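Long-range contacts in serpin B3 (Homo sapiens, PDB 4ZK3), which probably inhibits papain-like cysteine proteases as a serpin, and in its processed form is the Pso p27 antigen associated with psoriasis: residues 153-158 with 342-347; 145-150 with 175-180; 193-198 with 211-216; 279-284 with 362-367. All blocks are in the same frame, centred on the assembly; numbering follows the deposited sequence.

Interaction 1. Residues 153-158 with 342-347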
loop_
_atom_site.group_PDB
_atom_site.type_symbol
_atom_site.label_atom_id
_atom_site.label_comp_id
_atom_site.label_asym_id
_atom_site.label_seq_id
_atom_site.Cartn_x
_atom_site.Cartn_y
_atom_site.Cartn_z
ATOM N N SER A 153 -15.158 -0.633 -8.454
ATOM C CA SER A 153 -15.822 -1.900 -8.303
ATOM C C SER A 153 -15.000 -2.898 -7.526
ATOM O O SER A 153 -15.570 -3.811 -6.962
ATOM C CB SER A 153 -16.263 -2.489 -9.694
ATOM O OG SER A 153 -15.309 -3.411 -10.245
ATOM N N GLN A 154 -13.675 -2.715 -7.435
ATOM C CA GLN A 154 -12.875 -3.631 -6.659
ATOM C C GLN A 154 -12.494 -3.070 -5.261
ATOM O O GLN A 154 -11.672 -3.671 -4.617
ATOM C CB GLN A 154 -11.558 -3.976 -7.420
ATOM C CG GLN A 154 -11.736 -4.401 -8.857
ATOM C CD GLN A 154 -12.525 -5.688 -8.939
ATOM O OE1 GLN A 154 -12.156 -6.695 -8.328
ATOM N NE2 GLN A 154 -13.645 -5.637 -9.613
ATOM N N THR A 155 -12.938 -1.881 -4.936
ATOM C CA THR A 155 -12.585 -1.145 -3.715
ATOM C C THR A 155 -13.783 -0.670 -2.892
ATOM O O THR A 155 -13.656 0.244 -2.050
ATOM C CB THR A 155 -11.710 0.058 -4.058
ATOM O OG1 THR A 155 -12.378 0.886 -5.002
ATOM C CG2 THR A 155 -10.365 -0.412 -4.677
ATOM N N ASN A 156 -14.936 -1.342 -3.042
ATOM C CA ASN A 156 -16.172 -0.921 -2.391
ATOM C C ASN A 156 -16.416 0.606 -2.647
ATOM O O ASN A 156 -16.834 1.384 -1.785
ATOM C CB ASN A 156 -16.129 -1.279 -0.887
ATOM C CG ASN A 156 -17.483 -1.013 -0.181
ATOM O OD1 ASN A 156 -17.566 -0.642 1.022
ATOM N ND2 ASN A 156 -18.541 -1.182 -0.927
ATOM N N GLU A 157 -16.150 1.018 -3.869
ATOM C CA GLU A 157 -16.148 2.418 -4.268
ATOM C C GLU A 157 -15.323 3.410 -3.511
ATOM O O GLU A 157 -15.593 4.619 -3.670
ATOM C CB GLU A 157 -17.591 2.970 -4.370
ATOM C CG GLU A 157 -18.358 2.384 -5.521
ATOM C CD GLU A 157 -19.377 1.368 -5.067
ATOM O OE1 GLU A 157 -20.596 1.683 -5.219
ATOM O OE2 GLU A 157 -18.976 0.301 -4.536
ATOM N N LYS A 158 -14.319 2.956 -2.733
ATOM C CA LYS A 158 -13.479 3.900 -1.959
ATOM C C LYS A 158 -12.394 4.592 -2.751
ATOM O O LYS A 158 -11.870 5.622 -2.307
ATOM C CB LYS A 158 -12.757 3.169 -0.792
ATOM C CG LYS A 158 -13.699 2.614 0.270
ATOM C CD LYS A 158 -14.779 3.605 0.713
ATOM C CE LYS A 158 -15.797 2.916 1.588
ATOM N NZ LYS A 158 -16.855 3.856 1.941
ATOM N N GLU A 342 -11.391 -0.280 7.320
ATOM C CA GLU A 342 -11.609 -0.531 5.927
ATOM C C GLU A 342 -10.512 0.166 5.223
ATOM O O GLU A 342 -10.263 1.371 5.491
ATOM C CB GLU A 342 -12.963 0.069 5.475
ATOM C CG GLU A 342 -13.291 -0.124 3.996
ATOM C CD GLU A 342 -14.705 0.416 3.636
ATOM O OE1 GLU A 342 -15.237 1.304 4.368
ATOM O OE2 GLU A 342 -15.251 -0.026 2.593
ATOM N N ALA A 343 -9.811 -0.569 4.345
ATOM C CA ALA A 343 -8.692 0.004 3.666
ATOM C C ALA A 343 -8.686 -0.432 2.216
ATOM O O ALA A 343 -8.982 -1.618 1.963
ATOM C CB ALA A 343 -7.382 -0.382 4.347
ATOM N N ALA A 344 -8.297 0.489 1.325
ATOM C CA ALA A 344 -8.267 0.240 -0.112
ATOM C C ALA A 344 -7.214 0.983 -0.794
ATOM O O ALA A 344 -6.842 2.059 -0.371
ATOM C CB ALA A 344 -9.610 0.601 -0.753
ATOM N N ALA A 345 -6.717 0.451 -1.914
ATOM C CA ALA A 345 -5.730 1.210 -2.717
ATOM C C ALA A 345 -5.714 0.685 -4.097
ATOM O O ALA A 345 -6.230 -0.434 -4.375
ATOM C CB ALA A 345 -4.344 1.159 -2.099
ATOM N N ALA A 346 -5.148 1.477 -4.989
ATOM C CA ALA A 346 -4.970 0.979 -6.301
ATOM C C ALA A 346 -3.806 1.678 -6.962
ATOM O O ALA A 346 -3.486 2.824 -6.615
ATOM C CB ALA A 346 -6.256 1.115 -7.129
ATOM N N THR A 347 -3.185 0.988 -7.919
ATOM C CA THR A 347 -2.076 1.495 -8.692
ATOM C C THR A 347 -2.331 1.289 -10.168
ATOM O O THR A 347 -2.728 0.209 -10.591
ATOM C CB THR A 347 -0.782 0.739 -8.283
ATOM O OG1 THR A 347 -0.616 0.760 -6.848
ATOM C CG2 THR A 347 0.410 1.297 -8.985
#
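Glu342 OE2 is hydrogen-bonded to Tyr181 OH, while the aliphatic chain of Lys158 crosses the same carboxylate at about a right angle. The lysine carbon comes closer than its charge: CE is 3.2 Å from Glu342 OE2, whereas NZ stays 3.9 Å from Glu342 OE1, a long salt bridge. In Glu342, CG lies anti to the backbone N (chi1 179°) and the chain stays extended beyond it, so the carboxylate stands out from the strand; Lys158 lays CG and CE against it. Farther along, the Ala344 methyl meets two side chains of the type I' turn Thr155-Lys158, touching Thr155 CB at 4.0 Å and Lys158 CB at 4.1 Å. Thr155 OG1 is hydrogen-bonded chiefly to Val151 O, with Glu152 O as a second partner, which ties the turn to the end of the helix. Lys158 N to Thr155 O (2.9 Å) closes the turn. Strand 340-351 lies between strands 174-185 and 325-336, antiparallel to both, as the inserted reactive-centre loop does in the relaxed serpin form. The turn that leaves helix 140-153 thus rests on the inserted strand, with Tyr181 and Phe333 from its two neighbours beside it.

Interaction 2. Residues 145-150 with 175-180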
loop_
_atom_site.group_PDB
_atom_site.type_symbol
_atom_site.label_atom_id
_atom_site.label_comp_id
_atom_site.label_asym_id
_atom_site.label_seq_id
_atom_site.Cartn_x
_atom_site.Cartn_y
_atom_site.Cartn_z
ATOM N N LYS A 145 -12.495 6.511 -17.945
ATOM C CA LYS A 145 -13.601 6.363 -17.010
ATOM C C LYS A 145 -13.994 4.948 -16.805
ATOM O O LYS A 145 -14.367 4.556 -15.720
ATOM C CB LYS A 145 -14.824 7.199 -17.427
ATOM C CG LYS A 145 -14.509 8.682 -17.425
ATOM C CD LYS A 145 -15.736 9.491 -17.753
ATOM C CE LYS A 145 -15.374 10.946 -17.926
ATOM N NZ LYS A 145 -16.504 11.822 -17.512
ATOM N N LYS A 146 -13.933 4.142 -17.833
ATOM C CA LYS A 146 -14.163 2.704 -17.631
ATOM C C LYS A 146 -13.135 2.046 -16.672
ATOM O O LYS A 146 -13.505 1.204 -15.875
ATOM C CB LYS A 146 -14.093 1.985 -18.962
ATOM C CG LYS A 146 -14.493 0.527 -18.939
ATOM C CD LYS A 146 -14.752 -0.008 -20.358
ATOM C CE LYS A 146 -14.972 1.133 -21.382
ATOM N NZ LYS A 146 -15.472 0.663 -22.703
ATOM N N ILE A 147 -11.871 2.450 -16.745
ATOM C CA ILE A 147 -10.827 1.817 -15.865
ATOM C C ILE A 147 -11.107 2.254 -14.402
ATOM O O ILE A 147 -11.144 1.417 -13.494
ATOM C CB ILE A 147 -9.438 2.250 -16.316
ATOM C CG1 ILE A 147 -9.135 1.594 -17.694
ATOM C CG2 ILE A 147 -8.340 1.870 -15.329
ATOM C CD1 ILE A 147 -8.033 2.310 -18.464
ATOM N N ASN A 148 -11.299 3.558 -14.228
ATOM C CA ASN A 148 -11.645 4.161 -12.942
ATOM C C ASN A 148 -12.877 3.458 -12.319
ATOM O O ASN A 148 -12.886 3.203 -11.116
ATOM C CB ASN A 148 -11.782 5.693 -13.053
ATOM C CG ASN A 148 -10.457 6.422 -13.217
ATOM O OD1 ASN A 148 -9.375 5.906 -12.990
ATOM N ND2 ASN A 148 -10.542 7.648 -13.642
ATOM N N SER A 149 -13.886 3.038 -13.113
ATOM C CA SER A 149 -15.040 2.328 -12.543
ATOM C C SER A 149 -14.737 0.933 -12.166
ATOM O O SER A 149 -15.263 0.430 -11.162
ATOM C CB SER A 149 -16.303 2.325 -13.481
ATOM O OG SER A 149 -16.675 3.665 -13.705
ATOM N N TRP A 150 -13.973 0.222 -12.981
ATOM C CA TRP A 150 -13.518 -1.075 -12.546
ATOM C C TRP A 150 -12.825 -1.006 -11.168
ATOM O O TRP A 150 -13.077 -1.837 -10.254
ATOM C CB TRP A 150 -12.558 -1.685 -13.561
ATOM C CG TRP A 150 -12.143 -3.011 -13.169
ATOM C CD1 TRP A 150 -12.845 -4.147 -13.303
ATOM C CD2 TRP A 150 -10.892 -3.377 -12.540
ATOM N NE1 TRP A 150 -12.118 -5.215 -12.791
ATOM C CE2 TRP A 150 -10.920 -4.762 -12.328
ATOM C CE3 TRP A 150 -9.759 -2.653 -12.134
ATOM C CZ2 TRP A 150 -9.856 -5.449 -11.769
ATOM C CZ3 TRP A 150 -8.720 -3.331 -11.539
ATOM C CH2 TRP A 150 -8.760 -4.713 -11.383
ATOM N N VAL A 175 -2.762 0.084 -19.961
ATOM C CA VAL A 175 -2.838 0.467 -18.540
ATOM C C VAL A 175 -2.911 -0.840 -17.701
ATOM O O VAL A 175 -3.806 -1.680 -17.859
ATOM C CB VAL A 175 -4.050 1.331 -18.229
ATOM C CG1 VAL A 175 -4.155 1.663 -16.732
ATOM C CG2 VAL A 175 -4.030 2.616 -19.084
ATOM N N LEU A 176 -1.921 -1.032 -16.852
ATOM C CA LEU A 176 -1.916 -2.143 -15.956
ATOM C C LEU A 176 -2.419 -1.609 -14.635
ATOM O O LEU A 176 -1.987 -0.548 -14.185
ATOM C CB LEU A 176 -0.514 -2.668 -15.816
ATOM C CG LEU A 176 0.038 -3.392 -17.040
ATOM C CD1 LEU A 176 1.543 -3.513 -16.990
ATOM C CD2 LEU A 176 -0.523 -4.770 -17.069
ATOM N N VAL A 177 -3.304 -2.354 -13.983
ATOM C CA VAL A 177 -3.905 -1.885 -12.768
ATOM C C VAL A 177 -3.907 -2.947 -11.697
ATOM O O VAL A 177 -4.160 -4.068 -11.999
ATOM C CB VAL A 177 -5.332 -1.358 -13.046
ATOM C CG1 VAL A 177 -5.911 -0.792 -11.777
ATOM C CG2 VAL A 177 -5.271 -0.260 -14.088
ATOM N N ASN A 178 -3.527 -2.579 -10.482
ATOM C CA ASN A 178 -3.735 -3.369 -9.298
ATOM C C ASN A 178 -4.714 -2.688 -8.346
ATOM O O ASN A 178 -4.610 -1.490 -8.096
ATOM C CB ASN A 178 -2.426 -3.549 -8.484
ATOM C CG ASN A 178 -2.655 -4.306 -7.215
ATOM O OD1 ASN A 178 -2.679 -5.557 -7.230
ATOM N ND2 ASN A 178 -2.914 -3.614 -6.160
ATOM N N ALA A 179 -5.692 -3.433 -7.826
ATOM C CA ALA A 179 -6.551 -2.952 -6.738
ATOM C C ALA A 179 -6.541 -3.919 -5.570
ATOM O O ALA A 179 -6.609 -5.144 -5.753
ATOM C CB ALA A 179 -7.994 -2.766 -7.209
ATOM N N ILE A 180 -6.492 -3.357 -4.375
ATOM C CA ILE A 180 -6.475 -4.109 -3.118
ATOM C C ILE A 180 -7.508 -3.513 -2.155
ATOM O O ILE A 180 -7.710 -2.265 -2.113
ATOM C CB ILE A 180 -5.063 -4.099 -2.476
ATOM C CG1 ILE A 180 -5.026 -4.940 -1.214
ATOM C CG2 ILE A 180 -4.617 -2.658 -2.100
ATOM C CD1 ILE A 180 -3.622 -5.128 -0.598
#
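Val177 meets both apolar side chains that the helix presents to the strand, one with each methyl. Its CG2 lies 3.9 Å from Ile147 CG2, and its CG1 is 3.8 Å from Trp150 CZ3. The second methyl comes in at the edge of the indole, near the ring plane, so the tryptophan offers its six-membered rim and not a face to this valine. With CG1 anti to the backbone N (chi1 -176°), Val177 directs CG1 to Trp150 and CG2 to Ile147, helix residues that stand three positions apart. This is the tightest part of the contact. At its ends the packing thins: Ile147 CD1 is 4.1 Å from Val175 CG2, the two side chains crossing obliquely, and Trp150 CZ3 is 4.4 Å from the Ala179 methyl. The area buried is a modest 205 Å², in keeping with axes 10.4 Å apart. The other side of the helix turn is exposed and polar. There Lys145 O accepts from Ser149 N at 3.1 Å and from Ser149 OG at 3.2 Å, the two donors arriving from opposite faces of the carbonyl plane, and Lys145 and Lys146 are exposed. The helix runs nearly parallel to the strand, 23° apart in direction, as helix F does over sheet A of the serpin fold. Strand 99-110 extends the floor beyond strand 174-185: Phe108 touches Ile147, Ala104 touches Trp150, and Lys106 makes a cation-pi contact with the indole. On the far side of the strand, Leu176 packs on helix 31-42.

Interaction 3. Residues 193-198 with 211-216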
loop_
_atom_site.group_PDB
_atom_site.type_symbol
_atom_site.label_atom_id
_atom_site.label_comp_id
_atom_site.label_asym_id
_atom_site.label_seq_id
_atom_site.Cartn_x
_atom_site.Cartn_y
_atom_site.Cartn_z
ATOM N N GLU A 193 -20.236 4.132 23.057
ATOM C CA GLU A 193 -20.561 4.894 24.260
ATOM C C GLU A 193 -19.329 5.478 24.925
ATOM O O GLU A 193 -19.439 6.509 25.580
ATOM C CB GLU A 193 -21.394 4.072 25.244
ATOM C CG GLU A 193 -22.923 4.252 25.025
ATOM C CD GLU A 193 -23.718 2.953 25.123
ATOM O OE1 GLU A 193 -23.154 1.928 25.607
ATOM O OE2 GLU A 193 -24.910 2.953 24.708
ATOM N N ASP A 194 -18.170 4.850 24.726
ATOM C CA ASP A 194 -16.912 5.326 25.310
ATOM C C ASP A 194 -16.147 6.301 24.470
ATOM O O ASP A 194 -15.135 6.893 24.934
ATOM C CB ASP A 194 -15.999 4.150 25.650
ATOM C CG ASP A 194 -16.575 3.246 26.719
ATOM O OD1 ASP A 194 -17.197 3.801 27.641
ATOM O OD2 ASP A 194 -16.393 2.004 26.640
ATOM N N THR A 195 -16.606 6.531 23.248
ATOM C CA THR A 195 -15.931 7.478 22.411
ATOM C C THR A 195 -16.244 8.932 22.896
ATOM O O THR A 195 -17.375 9.216 23.177
ATOM C CB THR A 195 -16.348 7.233 20.936
ATOM O OG1 THR A 195 -15.907 5.913 20.534
ATOM C CG2 THR A 195 -15.777 8.277 20.025
ATOM N N LYS A 196 -15.243 9.838 22.945
ATOM C CA LYS A 196 -15.395 11.196 23.479
ATOM C C LYS A 196 -14.638 12.178 22.617
ATOM O O LYS A 196 -13.614 11.806 22.065
ATOM C CB LYS A 196 -14.736 11.278 24.846
ATOM C CG LYS A 196 -15.610 10.978 26.060
ATOM C CD LYS A 196 -14.759 10.856 27.342
ATOM C CE LYS A 196 -13.746 11.975 27.575
ATOM N NZ LYS A 196 -14.396 13.234 28.048
ATOM N N GLU A 197 -15.089 13.439 22.517
ATOM C CA GLU A 197 -14.296 14.471 21.834
ATOM C C GLU A 197 -13.062 14.782 22.663
ATOM O O GLU A 197 -13.182 14.977 23.850
ATOM C CB GLU A 197 -15.092 15.748 21.652
ATOM C CG GLU A 197 -14.440 16.707 20.690
ATOM C CD GLU A 197 -15.043 18.104 20.751
ATOM O OE1 GLU A 197 -15.527 18.541 21.826
ATOM O OE2 GLU A 197 -15.029 18.789 19.709
ATOM N N GLU A 198 -11.878 14.818 22.055
ATOM C CA GLU A 198 -10.671 15.219 22.776
ATOM C C GLU A 198 -9.843 15.988 21.837
ATOM O O GLU A 198 -10.159 16.121 20.643
ATOM C CB GLU A 198 -9.810 14.042 23.257
ATOM C CG GLU A 198 -10.573 13.010 24.035
ATOM C CD GLU A 198 -9.660 11.956 24.620
ATOM O OE1 GLU A 198 -8.442 11.922 24.280
ATOM O OE2 GLU A 198 -10.159 11.173 25.444
ATOM N N GLN A 211 -12.625 12.632 17.501
ATOM C CA GLN A 211 -13.404 11.675 18.265
ATOM C C GLN A 211 -12.461 10.554 18.709
ATOM O O GLN A 211 -11.880 9.818 17.874
ATOM C CB GLN A 211 -14.570 11.157 17.435
ATOM C CG GLN A 211 -15.591 12.229 17.049
ATOM C CD GLN A 211 -16.334 12.756 18.275
ATOM O OE1 GLN A 211 -16.150 13.912 18.671
ATOM N NE2 GLN A 211 -17.089 11.893 18.921
ATOM N N MET A 212 -12.270 10.425 20.013
ATOM C CA MET A 212 -11.321 9.444 20.557
ATOM C C MET A 212 -11.986 8.201 21.068
ATOM O O MET A 212 -12.765 8.257 21.999
ATOM C CB MET A 212 -10.459 10.053 21.691
ATOM C CG MET A 212 -9.314 9.113 22.146
ATOM S SD MET A 212 -8.053 8.980 20.838
ATOM C CE MET A 212 -7.260 10.562 20.930
ATOM N N MET A 213 -11.641 7.043 20.493
ATOM C CA MET A 213 -12.215 5.794 20.959
ATOM C C MET A 213 -11.335 5.276 22.089
ATOM O O MET A 213 -10.130 5.540 22.127
ATOM C CB MET A 213 -12.305 4.740 19.848
ATOM C CG MET A 213 -12.813 5.242 18.506
ATOM S SD MET A 213 -12.852 3.919 17.273
ATOM C CE MET A 213 -11.130 3.401 17.152
ATOM N N ARG A 214 -11.915 4.530 22.992
ATOM C CA ARG A 214 -11.225 4.168 24.235
ATOM C C ARG A 214 -11.665 2.784 24.643
ATOM O O ARG A 214 -12.830 2.456 24.514
ATOM C CB ARG A 214 -11.544 5.150 25.343
ATOM C CG ARG A 214 -11.216 6.600 24.956
ATOM C CD ARG A 214 -11.316 7.674 26.055
ATOM N NE ARG A 214 -12.677 7.995 26.418
ATOM C CZ ARG A 214 -13.389 7.332 27.325
ATOM N NH1 ARG A 214 -12.876 6.271 27.935
ATOM N NH2 ARG A 214 -14.632 7.711 27.619
ATOM N N GLN A 215 -10.698 1.962 25.058
ATOM C CA GLN A 215 -10.961 0.664 25.617
ATOM C C GLN A 215 -9.743 0.228 26.435
ATOM O O GLN A 215 -8.645 0.725 26.216
ATOM C CB GLN A 215 -11.286 -0.381 24.533
ATOM C CG GLN A 215 -10.092 -0.852 23.695
ATOM C CD GLN A 215 -10.454 -1.980 22.738
ATOM O OE1 GLN A 215 -10.538 -1.783 21.525
ATOM N NE2 GLN A 215 -10.710 -3.154 23.278
ATOM N N TYR A 216 -10.001 -0.670 27.384
ATOM C CA TYR A 216 -9.032 -1.205 28.349
ATOM C C TYR A 216 -9.084 -2.682 28.090
ATOM O O TYR A 216 -10.142 -3.285 28.205
ATOM C CB TYR A 216 -9.448 -0.927 29.814
ATOM C CG TYR A 216 -8.386 -1.271 30.874
ATOM C CD1 TYR A 216 -7.397 -0.348 31.208
ATOM C CD2 TYR A 216 -8.388 -2.511 31.553
ATOM C CE1 TYR A 216 -6.429 -0.641 32.159
ATOM C CE2 TYR A 216 -7.417 -2.815 32.511
ATOM C CZ TYR A 216 -6.439 -1.876 32.806
ATOM O OH TYR A 216 -5.445 -2.125 33.736
HETATM O O HOH W 1 -14.726 0.833 24.516
HETATM O O HOH W 2 -16.823 6.684 29.006
HETATM O O HOH W 3 -14.771 4.237 22.008
#
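Gln211 faces Glu197 in a non-hydrogen-bonded antiparallel pair, and its amide OE1 comes within 3.7 Å of Glu197 CB. Beyond CG the glutamine chain is bent at chi2 (-67°), which turns CD back over the neighbouring strand; its NE2 approaches the Thr195 methyl. Met212 forms the hydrogen-bonded pair with Lys196: its N gives a nearly straight bond to Lys196 O (2.8 Å, 167°), and its O accepts from Lys196 N at 3.1 Å. Met212 O also receives a CA-H...O contact from Thr195 CA, at 3.3 Å. On the side-chain side, Met212 CB abuts the carboxylate carbon of Glu198 (CD, 3.6 Å), the two chains crossing at about a right angle. Met213 lies alongside Thr195, its CG 3.8 Å from OG1, while that hydroxyl is hydrogen-bonded to Glu338 OE2. Arg214 bends its guanidinium across Asp194 O, which sits over one face of the group, 3.0 Å from CZ. The N-H bonds point poorly for hydrogen bonding, so any attraction is probably electrostatic. A water instead links NH2 to Asp194 OD1, and another links Asp194 OD2 to Arg214 O. Glu198 OE2 is 4.2 Å from Arg214 NE, beyond a salt bridge. The chemistry implies that direct backbone bonds hold this serpin hairpin around Met212, while at Arg214 waters make the links and the carboxylates of Asp194 and Glu198 may partly offset its charge.

Interaction 4. Residues 279-284 with 362-367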
loop_
_atom_site.group_PDB
_atom_site.type_symbol
_atom_site.label_atom_id
_atom_site.label_comp_id
_atom_site.label_asym_id
_atom_site.label_seq_id
_atom_site.Cartn_x
_atom_site.Cartn_y
_atom_site.Cartn_z
ATOM N N ARG A 279 -1.872 -5.197 29.728
ATOM C CA ARG A 279 -3.138 -4.424 29.776
ATOM C C ARG A 279 -2.921 -2.933 29.500
ATOM O O ARG A 279 -2.075 -2.316 30.134
ATOM C CB ARG A 279 -3.807 -4.614 31.123
ATOM C CG ARG A 279 -4.061 -6.086 31.442
ATOM C CD ARG A 279 -4.818 -6.304 32.745
ATOM N NE ARG A 279 -3.955 -6.941 33.745
ATOM C CZ ARG A 279 -3.212 -6.292 34.641
ATOM N NH1 ARG A 279 -3.209 -4.960 34.701
ATOM N NH2 ARG A 279 -2.464 -6.983 35.498
ATOM N N VAL A 280 -3.677 -2.365 28.546
ATOM C CA VAL A 280 -3.466 -0.968 28.046
ATOM C C VAL A 280 -4.795 -0.086 28.018
ATOM O O VAL A 280 -5.797 -0.702 27.510
ATOM C CB VAL A 280 -2.872 -1.162 26.611
ATOM C CG1 VAL A 280 -2.610 0.168 25.904
ATOM C CG2 VAL A 280 -1.584 -2.027 26.651
ATOM N N ASP A 281 -4.863 1.198 28.580
ATOM C CA ASP A 281 -5.970 2.285 28.268
ATOM C C ASP A 281 -5.441 2.556 26.840
ATOM O O ASP A 281 -4.467 3.309 26.645
ATOM C CB ASP A 281 -6.291 3.751 29.173
ATOM C CG ASP A 281 -7.937 4.352 29.093
ATOM O OD1 ASP A 281 -8.834 3.535 29.223
ATOM O OD2 ASP A 281 -8.543 5.514 28.910
ATOM N N LEU A 282 -6.043 1.885 25.849
ATOM C CA LEU A 282 -5.819 2.272 24.449
ATOM C C LEU A 282 -6.805 3.373 24.102
ATOM O O LEU A 282 -7.978 3.169 24.202
ATOM C CB LEU A 282 -6.036 1.082 23.510
ATOM C CG LEU A 282 -6.108 1.352 21.994
ATOM C CD1 LEU A 282 -4.851 2.088 21.510
ATOM C CD2 LEU A 282 -6.341 0.012 21.336
ATOM N N HIS A 283 -6.290 4.534 23.723
ATOM C CA HIS A 283 -7.092 5.610 23.139
ATOM C C HIS A 283 -6.631 5.715 21.688
ATOM O O HIS A 283 -5.435 6.025 21.390
ATOM C CB HIS A 283 -6.899 6.937 23.886
ATOM C CG HIS A 283 -7.405 6.944 25.319
ATOM N ND1 HIS A 283 -7.381 8.094 26.090
ATOM C CD2 HIS A 283 -7.957 5.984 26.104
ATOM C CE1 HIS A 283 -7.864 7.828 27.293
ATOM N NE2 HIS A 283 -8.211 6.558 27.340
ATOM N N LEU A 284 -7.568 5.442 20.778
ATOM C CA LEU A 284 -7.329 5.486 19.322
ATOM C C LEU A 284 -8.413 6.313 18.659
ATOM O O LEU A 284 -9.578 6.080 18.905
ATOM C CB LEU A 284 -7.377 4.034 18.789
ATOM C CG LEU A 284 -6.950 3.804 17.327
ATOM C CD1 LEU A 284 -5.451 3.981 17.145
ATOM C CD2 LEU A 284 -7.375 2.442 16.820
ATOM N N GLU A 362 -0.339 2.951 29.257
ATOM C CA GLU A 362 -1.169 3.819 28.454
ATOM C C GLU A 362 -0.624 3.852 27.035
ATOM O O GLU A 362 0.595 3.882 26.832
ATOM C CB GLU A 362 -1.157 5.233 29.036
ATOM C CG GLU A 362 -1.720 5.287 30.451
ATOM C CD GLU A 362 -2.149 6.668 30.822
ATOM O OE1 GLU A 362 -1.582 7.612 30.243
ATOM O OE2 GLU A 362 -3.064 6.799 31.650
ATOM N N PHE A 363 -1.552 3.861 26.071
ATOM C CA PHE A 363 -1.237 4.036 24.651
ATOM C C PHE A 363 -2.267 5.013 24.053
ATOM O O PHE A 363 -3.330 4.619 23.562
ATOM C CB PHE A 363 -1.263 2.654 23.952
ATOM C CG PHE A 363 -0.554 2.626 22.642
ATOM C CD1 PHE A 363 0.777 2.295 22.563
ATOM C CD2 PHE A 363 -1.244 2.893 21.465
ATOM C CE1 PHE A 363 1.421 2.266 21.349
ATOM C CE2 PHE A 363 -0.600 2.873 20.235
ATOM C CZ PHE A 363 0.740 2.577 20.173
ATOM N N HIS A 364 -1.953 6.292 24.113
ATOM C CA HIS A 364 -2.867 7.329 23.764
ATOM C C HIS A 364 -2.444 8.012 22.526
ATOM O O HIS A 364 -1.613 8.857 22.569
ATOM C CB HIS A 364 -2.902 8.381 24.865
ATOM C CG HIS A 364 -3.582 7.916 26.113
ATOM N ND1 HIS A 364 -3.729 8.727 27.230
ATOM C CD2 HIS A 364 -4.161 6.731 26.427
ATOM C CE1 HIS A 364 -4.359 8.055 28.176
ATOM N NE2 HIS A 364 -4.630 6.841 27.721
ATOM N N CYS A 365 -3.094 7.688 21.412
ATOM C CA CYS A 365 -2.751 8.245 20.123
ATOM C C CYS A 365 -3.385 9.631 19.899
ATOM O O CYS A 365 -4.296 9.760 19.090
ATOM C CB CYS A 365 -3.200 7.254 19.052
ATOM S SG CYS A 365 -2.387 5.657 19.234
ATOM N N ASN A 366 -2.892 10.645 20.633
ATOM C CA ASN A 366 -3.396 11.978 20.538
ATOM C C ASN A 366 -2.319 12.891 20.039
ATOM O O ASN A 366 -2.394 14.083 20.278
ATOM C CB ASN A 366 -3.983 12.481 21.854
ATOM C CG ASN A 366 -3.014 12.362 23.024
ATOM O OD1 ASN A 366 -1.789 12.354 22.862
ATOM N ND2 ASN A 366 -3.563 12.289 24.199
ATOM N N HIS A 367 -1.336 12.328 19.327
ATOM C CA HIS A 367 -0.339 13.099 18.606
ATOM C C HIS A 367 0.129 12.135 17.521
ATOM O O HIS A 367 -0.343 10.994 17.511
ATOM C CB HIS A 367 0.774 13.605 19.562
ATOM C CG HIS A 367 1.442 12.525 20.355
ATOM N ND1 HIS A 367 0.835 11.904 21.425
ATOM C CD2 HIS A 367 2.671 11.962 20.241
ATOM C CE1 HIS A 367 1.652 10.990 21.923
ATOM N NE2 HIS A 367 2.783 11.030 21.246
#
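A parallel strand pair of the serpin's sheet C joins 279-284 to 362-364, the strand that follows the reactive-centre loop, and carries an offset stack of His283 on His364. The ring centroids are 3.8 Å apart and the planes 6° from parallel. His364 NE2 lies over the centre of the His283 ring, 3.3 Å above its plane, and Glu362 CB approaches the opposite face of the His364 ring. Both imidazoles share a first torsion that sets CG beside the backbone N (chi1 -66° for His283, -71° for His364), so the rings leave the sheet alongside each other. Beneath them run three backbone hydrogen bonds: Phe363 N to Asp281 O (3.0 Å), His283 N to Phe363 O (3.0 Å) and Cys365 N to His283 O (2.9 Å). On the reverse face the Phe363 side chain packs against Val280, CB to CG1 3.4 Å, and against Leu282, CD2 to CD1 3.7 Å. Cys365 is the centre of an inverse gamma turn that ends the pairing. Strand 206-224 flanks 276-294 on its other edge, where Met212 and Arg214 touch His283, while Phe363 and Leu282 rest on strand 229-235, and Phe363 also on strand 241-248.

How the interactions relate
The contacts fall into two adjacent pairs, in sheets A and C. Interactions 1 and 2, with centres about 10 Å apart, meet where Ala345 N lies 2.9 Å from Ile180 O and Thr347 N 2.9 Å from Asn178 O: the inserted strand borders the one under helix 140-153, whose exit loop makes interaction 1. Interactions 3 and 4, also about 10 Å apart by centres, adjoin through Met213 N and Leu284 O, 2.8 Å apart. Interactions 2 and 4 lie on opposite sides of the chain's centre, their centres about 38 Å apart. Strands 340-351 and 361-364 bracket the unmodelled residues 353-359, consistent with a cleaved reactive-centre loop whose first part is inserted in sheet A and whose later part continues into sheet C.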